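Local coordinates for protein haloalkane dehalogenase (Mycobacterium rhodesiae, PDB 4MJ3) that hydrolyses haloalkanes to the corresponding alcohol and a halide ion, as a haloalkane dehalogenase of the alpha/beta hydrolase fold, at residues P137-T148 with F238-S247; V82-P90 with P199-A209. All coordinates share one frame; numbering follows the deposited sequence.

Interaction 1 of 2, residues P137-T148 with F238-S247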
loop_
_atom_site.group_PDB
_atom_site.type_symbol
_atom_site.label_atom_id
_atom_site.label_comp_id
_atom_site.label_asym_id
_atom_site.label_seq_id
_atom_site.Cartn_x
_atom_site.Cartn_y
_atom_site.Cartn_z
ATOM N N PRO A 137 14.514 -5.548 -8.564
ATOM C CA PRO A 137 15.251 -5.391 -7.300
ATOM C C PRO A 137 16.272 -4.246 -7.284
ATOM O O PRO A 137 16.496 -3.661 -6.242
ATOM C CB PRO A 137 15.933 -6.752 -7.123
ATOM C CG PRO A 137 15.974 -7.350 -8.482
ATOM C CD PRO A 137 14.716 -6.882 -9.151
ATOM N N ASP A 138 16.851 -3.912 -8.440
ATOM C CA ASP A 138 17.825 -2.830 -8.528
ATOM C C ASP A 138 17.238 -1.458 -8.186
ATOM O O ASP A 138 17.992 -0.556 -7.859
ATOM C CB ASP A 138 18.465 -2.755 -9.920
ATOM C CG ASP A 138 19.357 -3.941 -10.225
ATOM O OD1 ASP A 138 19.687 -4.725 -9.307
ATOM O OD2 ASP A 138 19.744 -4.085 -11.400
ATOM N N ARG A 139 15.921 -1.300 -8.270
ATOM C CA ARG A 139 15.278 -0.017 -7.949
ATOM C C ARG A 139 15.183 0.246 -6.443
ATOM O O ARG A 139 15.027 1.402 -6.024
ATOM C CB ARG A 139 13.883 0.037 -8.571
ATOM C CG ARG A 139 13.097 1.338 -8.339
ATOM C CD ARG A 139 13.832 2.534 -8.899
ATOM N NE ARG A 139 14.223 2.256 -10.275
ATOM C CZ ARG A 139 13.538 2.616 -11.353
ATOM N NH1 ARG A 139 12.437 3.348 -11.265
ATOM N NH2 ARG A 139 13.975 2.244 -12.554
ATOM N N PHE A 140 15.255 -0.818 -5.634
ATOM C CA PHE A 140 14.986 -0.728 -4.192
ATOM C C PHE A 140 16.242 -0.896 -3.348
ATOM O O PHE A 140 16.876 -1.948 -3.372
ATOM C CB PHE A 140 13.921 -1.755 -3.805
ATOM C CG PHE A 140 12.621 -1.534 -4.517
ATOM C CD1 PHE A 140 11.686 -0.634 -4.022
ATOM C CD2 PHE A 140 12.367 -2.153 -5.736
ATOM C CE1 PHE A 140 10.504 -0.397 -4.697
ATOM C CE2 PHE A 140 11.190 -1.922 -6.419
ATOM C CZ PHE A 140 10.255 -1.037 -5.906
ATOM N N ALA A 141 16.609 0.164 -2.625
ATOM C CA ALA A 141 17.746 0.117 -1.728
ATOM C C ALA A 141 17.419 -0.677 -0.457
ATOM O O ALA A 141 18.297 -1.371 0.084
ATOM C CB ALA A 141 18.187 1.529 -1.358
ATOM N N ARG A 142 16.189 -0.520 0.038
ATOM C CA ARG A 142 15.746 -1.153 1.297
ATOM C C ARG A 142 14.241 -1.381 1.239
ATOM O O ARG A 142 13.543 -0.731 0.451
ATOM C CB ARG A 142 16.026 -0.277 2.501
ATOM C CG ARG A 142 17.402 0.373 2.543
ATOM C CD ARG A 142 17.530 1.233 3.762
ATOM N NE ARG A 142 18.728 2.058 3.732
ATOM C CZ ARG A 142 18.832 3.242 3.120
ATOM N NH1 ARG A 142 17.820 3.787 2.430
ATOM N NH2 ARG A 142 19.992 3.878 3.157
ATOM N N VAL A 143 13.755 -2.291 2.084
ATOM C CA VAL A 143 12.321 -2.598 2.151
ATOM C C VAL A 143 11.866 -2.709 3.608
ATOM O O VAL A 143 12.541 -3.348 4.425
ATOM C CB VAL A 143 12.002 -3.916 1.415
ATOM C CG1 VAL A 143 10.525 -4.238 1.552
ATOM C CG2 VAL A 143 12.420 -3.831 -0.047
ATOM N N VAL A 144 10.756 -2.050 3.925
ATOM C CA VAL A 144 10.056 -2.204 5.199
ATOM C C VAL A 144 8.688 -2.800 4.888
ATOM O O VAL A 144 7.902 -2.209 4.147
ATOM C CB VAL A 144 9.879 -0.855 5.919
ATOM C CG1 VAL A 144 9.138 -1.060 7.236
ATOM C CG2 VAL A 144 11.226 -0.220 6.131
ATOM N N ALA A 145 8.421 -3.978 5.437
ATOM C CA ALA A 145 7.125 -4.632 5.289
ATOM C C ALA A 145 6.376 -4.540 6.599
ATOM O O ALA A 145 6.895 -4.931 7.648
ATOM C CB ALA A 145 7.313 -6.090 4.896
ATOM N N ALA A 146 5.146 -4.063 6.544
ATOM C CA ALA A 146 4.307 -3.915 7.727
ATOM C C ALA A 146 2.887 -4.360 7.433
ATOM O O ALA A 146 2.168 -3.700 6.675
ATOM C CB ALA A 146 4.306 -2.461 8.179
ATOM N N ASN A 147 2.469 -5.463 8.054
ATOM C CA ASN A 147 1.107 -5.969 7.904
ATOM C C ASN A 147 0.770 -6.161 6.438
ATOM O O ASN A 147 -0.167 -5.542 5.892
ATOM C CB ASN A 147 0.093 -5.056 8.594
ATOM C CG ASN A 147 0.274 -5.013 10.100
ATOM O OD1 ASN A 147 1.070 -5.760 10.670
ATOM N ND2 ASN A 147 -0.503 -4.150 10.748
ATOM N N THR A 148 1.541 -7.044 5.817
ATOM C CA THR A 148 1.397 -7.319 4.400
ATOM C C THR A 148 1.946 -8.716 4.112
ATOM O O THR A 148 2.355 -9.422 5.036
ATOM C CB THR A 148 2.110 -6.237 3.562
ATOM O OG1 THR A 148 1.745 -6.390 2.183
ATOM C CG2 THR A 148 3.618 -6.308 3.714
ATOM N N PHE A 238 16.880 -11.517 -2.455
ATOM C CA PHE A 238 17.057 -10.090 -2.161
ATOM C C PHE A 238 17.920 -9.958 -0.912
ATOM O O PHE A 238 17.469 -10.252 0.200
ATOM C CB PHE A 238 15.694 -9.409 -1.982
ATOM C CG PHE A 238 15.758 -7.901 -1.862
ATOM C CD1 PHE A 238 15.818 -7.111 -2.994
ATOM C CD2 PHE A 238 15.674 -7.292 -0.632
ATOM C CE1 PHE A 238 15.851 -5.726 -2.895
ATOM C CE2 PHE A 238 15.738 -5.907 -0.516
ATOM C CZ PHE A 238 15.814 -5.124 -1.650
ATOM N N GLU A 239 19.156 -9.501 -1.098
ATOM C CA GLU A 239 20.163 -9.437 -0.040
ATOM C C GLU A 239 20.253 -8.073 0.630
ATOM O O GLU A 239 20.953 -7.919 1.648
ATOM C CB GLU A 239 21.535 -9.773 -0.626
ATOM C CG GLU A 239 21.623 -11.164 -1.214
ATOM C CD GLU A 239 21.767 -12.242 -0.169
ATOM O OE1 GLU A 239 22.000 -11.916 1.016
ATOM O OE2 GLU A 239 21.661 -13.425 -0.536
ATOM N N LYS A 240 19.576 -7.085 0.059
ATOM C CA LYS A 240 19.610 -5.736 0.589
ATOM C C LYS A 240 18.706 -5.633 1.819
ATOM O O LYS A 240 17.885 -6.528 2.076
ATOM C CB LYS A 240 19.249 -4.707 -0.484
ATOM C CG LYS A 240 20.403 -4.458 -1.447
ATOM C CD LYS A 240 20.042 -3.541 -2.602
ATOM C CE LYS A 240 19.193 -4.270 -3.631
ATOM N NZ LYS A 240 18.895 -3.405 -4.797
ATOM N N PRO A 241 18.868 -4.562 2.597
ATOM C CA PRO A 241 18.161 -4.511 3.897
ATOM C C PRO A 241 16.641 -4.633 3.833
ATOM O O PRO A 241 15.974 -3.955 3.039
ATOM C CB PRO A 241 18.585 -3.151 4.468
ATOM C CG PRO A 241 19.924 -2.924 3.881
ATOM C CD PRO A 241 19.823 -3.445 2.469
ATOM N N PHE A 242 16.115 -5.510 4.680
ATOM C CA PHE A 242 14.688 -5.789 4.754
ATOM C C PHE A 242 14.275 -5.798 6.227
ATOM O O PHE A 242 14.845 -6.552 7.030
ATOM C CB PHE A 242 14.420 -7.142 4.114
ATOM C CG PHE A 242 12.957 -7.452 3.980
ATOM C CD1 PHE A 242 12.227 -7.885 5.063
ATOM C CD2 PHE A 242 12.334 -7.301 2.752
ATOM C CE1 PHE A 242 10.869 -8.163 4.928
ATOM C CE2 PHE A 242 10.995 -7.574 2.611
ATOM C CZ PHE A 242 10.272 -8.000 3.704
ATOM N N LEU A 243 13.304 -4.944 6.570
ATOM C CA LEU A 243 12.811 -4.794 7.927
ATOM C C LEU A 243 11.375 -5.271 8.040
ATOM O O LEU A 243 10.511 -4.888 7.235
ATOM C CB LEU A 243 12.856 -3.322 8.363
ATOM C CG LEU A 243 12.483 -3.065 9.837
ATOM C CD1 LEU A 243 13.616 -3.507 10.752
ATOM C CD2 LEU A 243 12.155 -1.607 10.090
ATOM N N SER A 244 11.139 -6.127 9.019
ATOM C CA SER A 244 9.797 -6.534 9.394
ATOM C C SER A 244 9.343 -5.604 10.507
ATOM O O SER A 244 9.969 -5.567 11.560
ATOM C CB SER A 244 9.800 -7.988 9.878
ATOM O OG SER A 244 8.495 -8.390 10.236
ATOM N N ALA A 245 8.247 -4.881 10.265
ATOM C CA ALA A 245 7.650 -3.948 11.204
ATOM C C ALA A 245 6.129 -4.098 11.239
ATOM O O ALA A 245 5.376 -3.123 11.128
ATOM C CB ALA A 245 8.052 -2.523 10.841
ATOM N N PHE A 246 5.684 -5.340 11.436
ATOM C CA PHE A 246 4.278 -5.662 11.613
ATOM C C PHE A 246 3.809 -5.212 13.004
ATOM O O PHE A 246 4.618 -5.028 13.933
ATOM C CB PHE A 246 4.035 -7.176 11.484
ATOM C CG PHE A 246 4.118 -7.718 10.088
ATOM C CD1 PHE A 246 5.205 -7.442 9.245
ATOM C CD2 PHE A 246 3.111 -8.563 9.609
ATOM C CE1 PHE A 246 5.275 -8.000 7.974
ATOM C CE2 PHE A 246 3.189 -9.143 8.335
ATOM C CZ PHE A 246 4.255 -8.841 7.509
ATOM N N SER A 247 2.501 -5.010 13.153
ATOM C CA SER A 247 1.910 -4.701 14.445
ATOM C C SER A 247 1.463 -5.959 15.158
ATOM O O SER A 247 1.534 -7.067 14.601
ATOM C CB SER A 247 0.733 -3.728 14.273
ATOM O OG SER A 247 -0.353 -4.370 13.628
HETATM O O HOH W 1 19.584 -5.377 -6.677
HETATM O O HOH W 2 0.298 -8.325 11.630
#

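Interaction 2 of 2, residues V82-P90 with P199-A209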
loop_
_atom_site.group_PDB
_atom_site.type_symbol
_atom_site.label_atom_id
_atom_site.label_comp_id
_atom_site.label_asym_id
_atom_site.label_seq_id
_atom_site.Cartn_x
_atom_site.Cartn_y
_atom_site.Cartn_z
ATOM N N VAL A 82 -4.504 3.164 -8.601
ATOM C CA VAL A 82 -5.619 3.352 -9.521
ATOM C C VAL A 82 -6.844 2.770 -8.824
ATOM O O VAL A 82 -6.801 1.666 -8.297
ATOM C CB VAL A 82 -5.338 2.662 -10.872
ATOM C CG1 VAL A 82 -6.567 2.666 -11.761
ATOM C CG2 VAL A 82 -4.177 3.358 -11.594
ATOM N N GLY A 83 -7.953 3.509 -8.865
ATOM C CA GLY A 83 -9.163 3.111 -8.158
ATOM C C GLY A 83 -9.330 3.769 -6.793
ATOM O O GLY A 83 -10.393 3.605 -6.176
ATOM N N PHE A 84 -8.321 4.517 -6.327
ATOM C CA PHE A 84 -8.274 4.984 -4.925
ATOM C C PHE A 84 -7.821 6.425 -4.802
ATOM O O PHE A 84 -7.199 6.969 -5.717
ATOM C CB PHE A 84 -7.343 4.044 -4.123
ATOM C CG PHE A 84 -7.842 2.633 -4.103
ATOM C CD1 PHE A 84 -7.545 1.775 -5.148
ATOM C CD2 PHE A 84 -8.715 2.199 -3.101
ATOM C CE1 PHE A 84 -8.095 0.508 -5.202
ATOM C CE2 PHE A 84 -9.261 0.919 -3.153
ATOM C CZ PHE A 84 -8.928 0.080 -4.194
ATOM N N GLY A 85 -8.152 7.044 -3.683
ATOM C CA GLY A 85 -7.618 8.346 -3.363
ATOM C C GLY A 85 -7.990 9.364 -4.416
ATOM O O GLY A 85 -9.157 9.458 -4.797
ATOM N N ARG A 86 -6.995 10.132 -4.856
ATOM C CA ARG A 86 -7.167 11.127 -5.888
ATOM C C ARG A 86 -6.731 10.629 -7.282
ATOM O O ARG A 86 -6.684 11.412 -8.226
ATOM C CB ARG A 86 -6.429 12.396 -5.480
ATOM C CG ARG A 86 -6.899 12.948 -4.150
ATOM C CD ARG A 86 -6.227 14.271 -3.796
ATOM N NE ARG A 86 -6.813 15.359 -4.571
ATOM C CZ ARG A 86 -6.793 16.644 -4.247
ATOM N NH1 ARG A 86 -6.174 17.058 -3.152
ATOM N NH2 ARG A 86 -7.392 17.522 -5.049
ATOM N N SER A 87 -6.464 9.328 -7.415
ATOM C CA SER A 87 -6.179 8.736 -8.713
ATOM C C SER A 87 -7.469 8.446 -9.486
ATOM O O SER A 87 -8.560 8.370 -8.907
ATOM C CB SER A 87 -5.335 7.472 -8.583
ATOM O OG SER A 87 -4.016 7.762 -8.091
ATOM N N ASP A 88 -7.342 8.351 -10.800
ATOM C CA ASP A 88 -8.480 7.988 -11.641
ATOM C C ASP A 88 -8.980 6.573 -11.344
ATOM O O ASP A 88 -8.259 5.742 -10.795
ATOM C CB ASP A 88 -8.113 8.110 -13.123
ATOM C CG ASP A 88 -8.045 9.554 -13.598
ATOM O OD1 ASP A 88 -8.458 10.459 -12.844
ATOM O OD2 ASP A 88 -7.585 9.774 -14.748
ATOM N N LYS A 89 -10.238 6.319 -11.721
ATOM C CA LYS A 89 -10.970 5.159 -11.235
ATOM C C LYS A 89 -11.762 4.493 -12.374
ATOM O O LYS A 89 -12.896 4.869 -12.680
ATOM C CB LYS A 89 -11.907 5.553 -10.082
ATOM C CG LYS A 89 -11.187 6.234 -8.919
ATOM C CD LYS A 89 -12.108 6.568 -7.765
ATOM C CE LYS A 89 -11.323 7.083 -6.577
ATOM N NZ LYS A 89 -10.575 8.327 -6.882
ATOM N N PRO A 90 -11.147 3.503 -13.022
ATOM C CA PRO A 90 -11.852 2.657 -13.958
ATOM C C PRO A 90 -13.191 2.181 -13.357
ATOM O O PRO A 90 -13.257 1.884 -12.157
ATOM C CB PRO A 90 -10.873 1.498 -14.173
ATOM C CG PRO A 90 -9.527 2.147 -13.977
ATOM C CD PRO A 90 -9.725 3.139 -12.888
ATOM N N PRO A 199 -12.813 9.854 -1.608
ATOM C CA PRO A 199 -12.648 9.370 -2.982
ATOM C C PRO A 199 -13.890 8.786 -3.650
ATOM O O PRO A 199 -13.901 8.628 -4.876
ATOM C CB PRO A 199 -11.591 8.263 -2.828
ATOM C CG PRO A 199 -10.844 8.634 -1.593
ATOM C CD PRO A 199 -11.922 9.133 -0.672
ATOM N N PHE A 200 -14.903 8.431 -2.867
ATOM C CA PHE A 200 -16.004 7.581 -3.345
ATOM C C PHE A 200 -17.398 8.240 -3.140
ATOM O O PHE A 200 -18.148 7.857 -2.242
ATOM C CB PHE A 200 -15.967 6.244 -2.593
ATOM C CG PHE A 200 -14.651 5.519 -2.689
ATOM C CD1 PHE A 200 -14.098 5.189 -3.928
ATOM C CD2 PHE A 200 -13.952 5.187 -1.540
ATOM C CE1 PHE A 200 -12.880 4.558 -4.016
ATOM C CE2 PHE A 200 -12.735 4.528 -1.621
ATOM C CZ PHE A 200 -12.207 4.192 -2.860
ATOM N N PRO A 201 -17.732 9.256 -3.952
ATOM C CA PRO A 201 -19.042 9.914 -3.805
ATOM C C PRO A 201 -20.213 8.947 -3.886
ATOM O O PRO A 201 -21.242 9.176 -3.251
ATOM C CB PRO A 201 -19.088 10.903 -4.980
ATOM C CG PRO A 201 -17.670 11.131 -5.363
ATOM C CD PRO A 201 -16.869 9.942 -4.922
ATOM N N ASP A 202 -20.062 7.872 -4.645
ATOM C CA ASP A 202 -21.049 6.819 -4.683
ATOM C C ASP A 202 -20.421 5.527 -5.193
ATOM O O ASP A 202 -19.228 5.488 -5.472
ATOM C CB ASP A 202 -22.270 7.246 -5.535
ATOM C CG ASP A 202 -21.914 7.520 -6.974
ATOM O OD1 ASP A 202 -21.154 6.751 -7.571
ATOM O OD2 ASP A 202 -22.415 8.512 -7.534
ATOM N N ALA A 203 -21.233 4.487 -5.330
ATOM C CA ALA A 203 -20.741 3.156 -5.666
ATOM C C ALA A 203 -20.073 3.071 -7.028
ATOM O O ALA A 203 -19.241 2.197 -7.237
ATOM C CB ALA A 203 -21.867 2.135 -5.569
ATOM N N SER A 204 -20.390 3.999 -7.940
ATOM C CA SER A 204 -19.815 3.952 -9.293
ATOM C C SER A 204 -18.301 4.172 -9.277
ATOM O O SER A 204 -17.611 3.744 -10.209
ATOM C CB SER A 204 -20.476 4.972 -10.217
ATOM O OG SER A 204 -20.133 6.280 -9.843
ATOM N N TYR A 205 -17.799 4.796 -8.211
ATOM C CA TYR A 205 -16.385 5.063 -8.022
ATOM C C TYR A 205 -15.643 3.931 -7.283
ATOM O O TYR A 205 -14.439 4.052 -7.048
ATOM C CB TYR A 205 -16.179 6.352 -7.221
ATOM C CG TYR A 205 -16.629 7.607 -7.901
ATOM C CD1 TYR A 205 -17.968 7.977 -7.888
ATOM C CD2 TYR A 205 -15.736 8.408 -8.579
ATOM C CE1 TYR A 205 -18.387 9.142 -8.514
ATOM C CE2 TYR A 205 -16.139 9.586 -9.197
ATOM C CZ TYR A 205 -17.459 9.943 -9.156
ATOM O OH TYR A 205 -17.883 11.102 -9.792
ATOM N N GLN A 206 -16.346 2.863 -6.911
ATOM C CA GLN A 206 -15.793 1.872 -5.984
ATOM C C GLN A 206 -15.459 0.513 -6.605
ATOM O O GLN A 206 -15.265 -0.443 -5.885
ATOM C CB GLN A 206 -16.759 1.670 -4.799
ATOM C CG GLN A 206 -16.918 2.892 -3.914
ATOM C CD GLN A 206 -17.811 2.605 -2.724
ATOM O OE1 GLN A 206 -18.842 1.939 -2.858
ATOM N NE2 GLN A 206 -17.413 3.083 -1.556
ATOM N N ALA A 207 -15.409 0.419 -7.932
ATOM C CA ALA A 207 -15.131 -0.850 -8.575
ATOM C C ALA A 207 -13.788 -1.428 -8.140
ATOM O O ALA A 207 -13.678 -2.640 -7.959
ATOM C CB ALA A 207 -15.206 -0.722 -10.094
ATOM N N GLY A 208 -12.781 -0.568 -7.989
ATOM C CA GLY A 208 -11.445 -1.006 -7.562
ATOM C C GLY A 208 -11.477 -1.493 -6.121
ATOM O O GLY A 208 -10.883 -2.509 -5.781
ATOM N N ALA A 209 -12.198 -0.751 -5.280
ATOM C CA ALA A 209 -12.367 -1.133 -3.869
ATOM C C ALA A 209 -13.144 -2.465 -3.702
ATOM O O ALA A 209 -12.810 -3.270 -2.845
ATOM C CB ALA A 209 -13.041 0.004 -3.091
HETATM O O HOH W 3 -12.576 1.917 -6.715
HETATM O O HOH W 4 -15.106 2.577 -9.991
#

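Interaction 1 of 2, residues P137-T148 with F238-S247
The ring of F246 lies against the backbone of A146 and N147. N147 N sits over the centre of one face, 3.3 Å above the plane. A145 O and T148 O approach this ring obliquely. The F242 ring has V143 O over one face, and its CE2 is 3.5 Å from V143 CG1. A145 CB meets it obliquely at CZ. F238 has P137 O and F140 O at its edge, and V143 CG2 touches its CE2. V143 has CG1 anti to the backbone N (chi1 178°), which puts one methyl on F242 and the other on F238.

The two strands run parallel as neighbours in the alpha/beta hydrolase sheet, with V143, A145 and F242 on one face. Four backbone bonds join residues 143-145 to 241-245.

Polar grips close both ends. K240 NZ bonds to P137 O (2.8 Å) and F140 O (2.9 Å), above each carbonyl plane, and a water links it to D138. N147 OD1 accepts from S247 N at 3.0 Å, while ND2 gives a straight bond to S247 OG (168°). ND2 also bonds to H280 O. These opposed donor and acceptor roles fix which way round the N147 amide lies.

Interaction 2 of 2, residues V82-P90 with P199-A209
F84 and F200 meet with their side chains at a slant. F84 CD2 comes to the edge of the F200 ring, near its plane, 4.0 Å from F200 CZ. G83 O lies at the same ring's edge, in plane, 3.4 Å from CE1. The far end of F84 reaches the start of helix 207-211: its CZ is 3.5 Å from A209 N, and CE2 touches A209 CB. F212 meets the F84 ring with planes about 25° apart. Next to this, G83 and G208 bring their backbones close, with CA atoms 4.7 Å apart.

In the alpha/beta hydrolase fold, residues 82-90 follow a core strand, while residues 199-209 belong to the helical insertion between strands 140-145 and 242-244, the cap of haloalkane dehalogenases. The contact therefore joins core to cap.

K89 crosses F200 at about a right angle, with CE near CE1. Its CD comes to the edge of the Y205 ring. The chain is extended until a bend at chi4 (61°), which turns NZ back onto its own segment. There it bonds to G85 O (2.8 Å) and S87 O (2.9 Å), around the type II' turn F84 to S87, and also to T6 OG1. P199 CB packs against G85 O. Two waters bridge the segments: one donates to G83 O and Y205 O and accepts from A209 N, and the other joins P90 O, S204 O and A207 N.

Interactions 1 and 2 lie on opposite sides of the chain's centre. Their centres are 28 Å apart and their nearest atoms about 14 Å, so they do not touch. Their segments alternate along the chain. The chain leaves the core after 137-148, passes through the cap at 199-209, and returns at 238-247. Both contacts border residues that probably form the active site, judged from the family. T148 OG1 bonds to the main-chain O of D123 and N147 touches D250; D123, D250 and H280 probably form the catalytic triad, as in the family. In interaction 2, F84 packs on H53 and E55, in the loop that probably contributes to the oxyanion hole.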